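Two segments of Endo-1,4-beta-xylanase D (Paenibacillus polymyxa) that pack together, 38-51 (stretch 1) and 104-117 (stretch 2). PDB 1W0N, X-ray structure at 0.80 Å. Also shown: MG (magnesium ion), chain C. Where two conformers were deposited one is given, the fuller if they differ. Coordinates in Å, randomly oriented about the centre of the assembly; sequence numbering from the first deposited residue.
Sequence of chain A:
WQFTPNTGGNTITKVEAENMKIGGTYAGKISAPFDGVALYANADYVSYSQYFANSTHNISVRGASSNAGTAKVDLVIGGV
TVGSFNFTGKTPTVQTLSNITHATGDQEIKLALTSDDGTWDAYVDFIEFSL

Stretch 1 38-51: ALYANADYVSYSQY
Stretch 2 (104-117) TGDQEIKLALTSDD

The two stretches are joined as neighbouring antiparallel strands of one β-sheet, extended at one end by a turn that is tied to the partner loop through a side-chain carboxylate and bound water. Strand 45-51 and strand 107-113 run at 144° between their N-to-C directions, their axes approach to 4.5 Å, and 990 Å² is buried in total.

The register follows from three pairs of backbone hydrogen bonds. Val46 N to Leu111 O is 3.0 Å and Leu111 N to Val46 O 2.9 Å; Tyr48 N to Ile109 O is 3.0 Å and Ile109 N to Tyr48 O 2.8 Å; Gln50 N to Gln107 O and Gln107 N to Gln50 O are both 2.9 Å. CA atoms of these pairs lie 5.3-5.5 Å apart, whereas the intervening non-hydrogen-bonded pairs, Ser47-Lys110, Ser49-Glu108 and Tyr51-Asp106, close to 4.2-4.5 Å. There the CA-H groups also meet carbonyls, as in Ser47 CA to Ile109 O at 3.0 Å and Lys110 CA to Val46 O at 3.2 Å. Extended torsions support this ladder, for example -122/146 at Val46, -160/168 at Tyr48 and -108/126 at Ile109.

Side chains alternate between two faces. On that of Val46, Tyr48, Gln50, Gln107, Ile109 and Leu111, Val46 (chi1 m) places CG2 3.8 Å from Leu111 CB, and both residues are buried. Ile109 (m, m) loses 81 Å² to the partner: its CB lies 3.6 Å from Tyr48 CE1 and its CG1 3.5 Å from Gln50 CB. Tyr48 (chi1 p) remains partly exposed, and its OH donates to Gln50 OE1 at 2.8 Å. Gln50 (t, p, chi3 59°) then donates from NE2 to Tyr51 O at 3.0 Å, so its amide is satisfied at both ends.

The other face is more polar. Water 5 links Ser47 OG, 2.7 Å away, to Glu108 OE2, to which it donates at 2.8 Å. Lys110 (t, t, p, t) lays its aliphatic stem beside Tyr45, with CG 4.0 Å from Tyr45 CB. At the far end Tyr51 (chi1 t) has Asp106 OD1 at its ring edge, and Gly105, with phi 78°, adopts a backbone conformation that favours glycine.

Beyond Tyr45, a type I turn from Ala41 to Asp44 is closed by Asp44 N to Ala41 O at 3.1 Å. Asp44 (chi1 m) braces it through OD2, which accepts from Tyr40 N at 2.8 Å and Ala41 N at 3.0 Å. Across the contact, Asn42 N donates to Asp116 OD2 at 2.8 Å (163°), with Asp116 chi1 t. Water 1 donates to Ala41 O (3.0 Å) and Asp44 O (2.7 Å) and accepts from Leu113 N (2.7 Å), bridging where direct strand pairing has ended. Leu113 (m, t), which buries 85 Å², points toward stretch 1 and packs its CG 4.0 Å from Leu39 CB; Leu39 is also m, t. Nearby, magnesium binds Tyr40 O at 2.1 Å.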

# COMPACT_ATOMS: atom_id res chain seq x y z
N ALA A 38 -2.53 -1.35 9.60
CA ALA A 38 -3.45 -0.24 9.46
C ALA A 38 -2.68 1.08 9.39
O ALA A 38 -1.70 1.30 10.12
CB ALA A 38 -4.40 -0.18 10.64
N LEU A 39 -3.20 1.96 8.53
CA LEU A 39 -2.71 3.32 8.33
C LEU A 39 -3.85 4.28 8.66
O LEU A 39 -4.96 4.14 8.12
CB LEU A 39 -2.30 3.52 6.87
CG LEU A 39 -1.29 2.51 6.32
CD1 LEU A 39 -1.13 2.71 4.82
CD2 LEU A 39 0.05 2.60 7.02
N TYR A 40 -3.59 5.23 9.56
CA TYR A 40 -4.65 6.06 10.14
C TYR A 40 -4.52 7.54 9.88
O TYR A 40 -5.51 8.29 9.92
CB TYR A 40 -4.70 5.89 11.66
CG TYR A 40 -4.81 4.47 12.16
CD1 TYR A 40 -6.04 3.88 12.42
CD2 TYR A 40 -3.67 3.73 12.45
CE1 TYR A 40 -6.12 2.60 12.95
CE2 TYR A 40 -3.74 2.45 12.99
CZ TYR A 40 -4.97 1.90 13.25
OH TYR A 40 -5.06 0.64 13.81
N ALA A 41 -3.29 8.04 9.70
CA ALA A 41 -3.04 9.46 9.63
C ALA A 41 -1.88 9.73 8.71
O ALA A 41 -1.15 8.81 8.31
CB ALA A 41 -2.77 10.01 11.00
N ASN A 42 -1.69 10.95 8.28
CA ASN A 42 -0.73 11.22 7.25
C ASN A 42 0.75 10.66 7.23
O ASN A 42 1.18 10.27 6.15
CB ASN A 42 -0.75 12.74 7.03
CG ASN A 42 -1.82 13.16 6.06
OD1 ASN A 42 -2.01 14.37 5.82
ND2 ASN A 42 -2.50 12.22 5.44
N ALA A 43 1.63 10.66 8.23
CA ALA A 43 2.93 10.18 8.62
C ALA A 43 2.96 8.70 8.85
O ALA A 43 4.04 8.13 8.99
CB ALA A 43 3.48 10.90 9.82
N ASP A 44 1.79 7.99 8.85
CA ASP A 44 1.80 6.54 8.89
C ASP A 44 2.29 5.97 7.57
O ASP A 44 1.97 6.50 6.50
CB ASP A 44 0.39 6.00 9.18
CG ASP A 44 -0.06 6.22 10.62
OD1 ASP A 44 0.81 6.46 11.51
OD2 ASP A 44 -1.29 6.11 10.87
N TYR A 45 3.03 4.88 7.61
CA TYR A 45 3.45 4.21 6.37
C TYR A 45 3.87 2.79 6.66
O TYR A 45 4.18 2.42 7.79
CB TYR A 45 4.63 4.98 5.70
CG TYR A 45 5.92 4.95 6.50
CD1 TYR A 45 6.21 5.92 7.44
CD2 TYR A 45 6.83 3.93 6.31
CE1 TYR A 45 7.40 5.88 8.17
CE2 TYR A 45 8.00 3.87 7.04
CZ TYR A 45 8.32 4.85 7.96
OH TYR A 45 9.46 4.81 8.67
N VAL A 46 3.91 1.99 5.56
CA VAL A 46 4.70 0.77 5.53
C VAL A 46 5.68 0.88 4.37
O VAL A 46 5.36 1.48 3.33
CB VAL A 46 3.86 -0.53 5.38
CG1 VAL A 46 3.06 -0.77 6.65
CG2 VAL A 46 2.95 -0.49 4.17
N SER A 47 6.87 0.31 4.53
CA SER A 47 7.85 0.37 3.47
C SER A 47 8.81 -0.80 3.51
O SER A 47 9.02 -1.42 4.55
CB SER A 47 8.64 1.66 3.52
OG SER A 47 9.44 1.72 4.67
N TYR A 48 9.42 -1.08 2.36
CA TYR A 48 10.50 -2.05 2.28
C TYR A 48 11.27 -1.76 0.99
O TYR A 48 10.83 -1.01 0.14
CB TYR A 48 9.98 -3.50 2.33
CG TYR A 48 9.41 -3.99 1.05
CD1 TYR A 48 8.15 -3.60 0.60
CD2 TYR A 48 10.18 -4.80 0.21
CE1 TYR A 48 7.68 -4.03 -0.64
CE2 TYR A 48 9.72 -5.22 -1.01
CZ TYR A 48 8.47 -4.83 -1.45
OH TYR A 48 7.97 -5.22 -2.66
N SER A 49 12.45 -2.38 0.86
CA SER A 49 13.26 -2.21 -0.33
C SER A 49 13.09 -3.38 -1.28
O SER A 49 13.23 -4.54 -0.88
CB SER A 49 14.74 -2.10 0.06
OG SER A 49 14.96 -0.95 0.79
N GLN A 50 12.78 -3.07 -2.54
CA GLN A 50 12.56 -4.05 -3.59
C GLN A 50 13.58 -3.87 -4.69
O GLN A 50 13.73 -2.77 -5.23
CB GLN A 50 11.15 -3.88 -4.16
CG GLN A 50 10.78 -4.80 -5.32
CD GLN A 50 10.72 -6.26 -4.89
OE1 GLN A 50 9.95 -6.62 -3.98
NE2 GLN A 50 11.48 -7.10 -5.56
N TYR A 51 14.22 -4.97 -5.12
CA TYR A 51 15.08 -4.95 -6.29
C TYR A 51 14.25 -5.22 -7.53
O TYR A 51 13.47 -6.18 -7.57
CB TYR A 51 16.19 -6.01 -6.17
CG TYR A 51 17.00 -6.07 -7.46
CD1 TYR A 51 17.96 -5.16 -7.82
CD2 TYR A 51 16.68 -7.08 -8.41
CE1 TYR A 51 18.60 -5.20 -9.04
CE2 TYR A 51 17.31 -7.10 -9.67
CZ TYR A 51 18.26 -6.17 -9.99
OH TYR A 51 18.89 -6.17 -11.19
N THR A 104 14.84 1.05 -12.07
CA THR A 104 15.25 -0.30 -11.77
C THR A 104 16.28 -0.29 -10.64
O THR A 104 16.62 0.77 -10.08
CB THR A 104 15.78 -1.01 -13.03
OG1 THR A 104 16.95 -0.32 -13.48
CG2 THR A 104 14.77 -1.03 -14.14
N GLY A 105 16.78 -1.47 -10.30
CA GLY A 105 17.67 -1.60 -9.17
C GLY A 105 16.90 -1.57 -7.85
O GLY A 105 15.71 -1.91 -7.82
N ASP A 106 17.58 -1.20 -6.78
CA ASP A 106 16.98 -1.17 -5.46
C ASP A 106 16.12 0.07 -5.31
O ASP A 106 16.61 1.19 -5.46
CB ASP A 106 18.05 -1.19 -4.38
CG ASP A 106 18.87 -2.42 -4.42
OD1 ASP A 106 18.26 -3.53 -4.36
OD2 ASP A 106 20.13 -2.36 -4.56
N GLN A 107 14.84 -0.14 -4.99
CA GLN A 107 13.91 0.97 -4.84
C GLN A 107 13.07 0.78 -3.59
O GLN A 107 12.54 -0.30 -3.33
CB GLN A 107 12.99 1.05 -6.05
CG GLN A 107 13.73 1.31 -7.37
CD GLN A 107 14.51 2.63 -7.39
OE1 GLN A 107 14.13 3.58 -6.73
NE2 GLN A 107 15.57 2.67 -8.13
N GLU A 108 12.90 1.87 -2.84
CA GLU A 108 11.98 1.85 -1.73
C GLU A 108 10.56 1.76 -2.25
O GLU A 108 10.17 2.51 -3.15
CB GLU A 108 12.11 3.11 -0.89
CG GLU A 108 11.13 3.13 0.29
CD GLU A 108 11.04 4.47 0.91
OE1 GLU A 108 10.49 5.48 0.30
OE2 GLU A 108 11.47 4.64 2.05
N ILE A 109 9.78 0.85 -1.65
CA ILE A 109 8.35 0.74 -1.87
C ILE A 109 7.67 1.23 -0.61
O ILE A 109 8.00 0.75 0.49
CB ILE A 109 7.95 -0.73 -2.14
CG1 ILE A 109 8.82 -1.38 -3.21
CG2 ILE A 109 6.46 -0.83 -2.47
CD1 ILE A 109 8.88 -0.65 -4.53
N LYS A 110 6.76 2.18 -0.73
CA LYS A 110 6.07 2.73 0.43
C LYS A 110 4.58 2.83 0.13
O LYS A 110 4.19 3.24 -0.98
CB LYS A 110 6.66 4.07 0.81
CG LYS A 110 6.01 4.76 1.99
CD LYS A 110 6.73 5.99 2.42
CE LYS A 110 6.59 7.12 1.51
NZ LYS A 110 7.18 8.29 2.18
N LEU A 111 3.76 2.46 1.11
CA LEU A 111 2.33 2.71 1.07
C LEU A 111 2.00 3.67 2.22
O LEU A 111 2.44 3.48 3.37
CB LEU A 111 1.55 1.40 1.23
CG LEU A 111 1.72 0.40 0.08
CD1 LEU A 111 1.25 -1.00 0.50
CD2 LEU A 111 0.96 0.83 -1.16
N ALA A 112 1.20 4.69 1.93
CA ALA A 112 0.79 5.71 2.93
C ALA A 112 -0.55 6.24 2.54
O ALA A 112 -0.90 6.24 1.37
CB ALA A 112 1.79 6.84 3.01
N LEU A 113 -1.37 6.75 3.46
CA LEU A 113 -2.63 7.38 3.08
C LEU A 113 -2.40 8.54 2.14
O LEU A 113 -1.47 9.33 2.32
CB LEU A 113 -3.39 7.86 4.31
CG LEU A 113 -3.94 6.80 5.25
CD1 LEU A 113 -4.61 7.42 6.43
CD2 LEU A 113 -4.87 5.86 4.59
N THR A 114 -3.28 8.69 1.16
CA THR A 114 -3.23 9.80 0.23
C THR A 114 -3.46 11.18 0.94
O THR A 114 -2.87 12.17 0.58
CB THR A 114 -4.25 9.48 -0.93
OG1 THR A 114 -3.99 8.24 -1.55
CG2 THR A 114 -4.30 10.50 -2.00
N SER A 115 -4.38 11.19 1.87
CA SER A 115 -4.78 12.32 2.79
C SER A 115 -4.71 11.90 4.38
O SER A 115 -4.47 10.79 4.74
CB SER A 115 -6.25 12.82 2.63
OG SER A 115 -7.12 11.93 3.29
N ASP A 116 -4.90 12.88 5.24
CA ASP A 116 -5.14 12.72 6.68
C ASP A 116 -6.68 12.76 6.93
O ASP A 116 -7.30 11.74 7.37
CB ASP A 116 -4.48 13.98 7.20
CG ASP A 116 -4.05 13.87 8.61
OD1 ASP A 116 -4.08 14.89 9.35
OD2 ASP A 116 -3.60 12.87 9.09
N ASP A 117 -7.33 13.78 6.34
CA ASP A 117 -8.71 14.16 6.62
C ASP A 117 -9.66 13.87 5.50
O ASP A 117 -10.85 14.03 5.69
CB ASP A 117 -8.70 15.63 6.90
CG ASP A 117 -7.93 15.95 8.14
OD1 ASP A 117 -7.87 17.18 8.49
OD2 ASP A 117 -7.39 15.07 8.86
MG MG C . -7.58 8.42 9.84
O HOH W 1 -0.63 6.95 6.07
O HOH W 2 -0.16 7.93 5.89
O HOH W 3 0.77 10.21 3.48
O HOH W 4 -3.57 15.77 4.14
O HOH W 5 10.44 4.23 4.57
O HOH W 6 -7.38 10.37 10.45
O HOH W 7 -7.49 8.89 7.84
O HOH W 8 -7.90 7.78 11.79
O HOH W 9 -9.65 8.74 9.64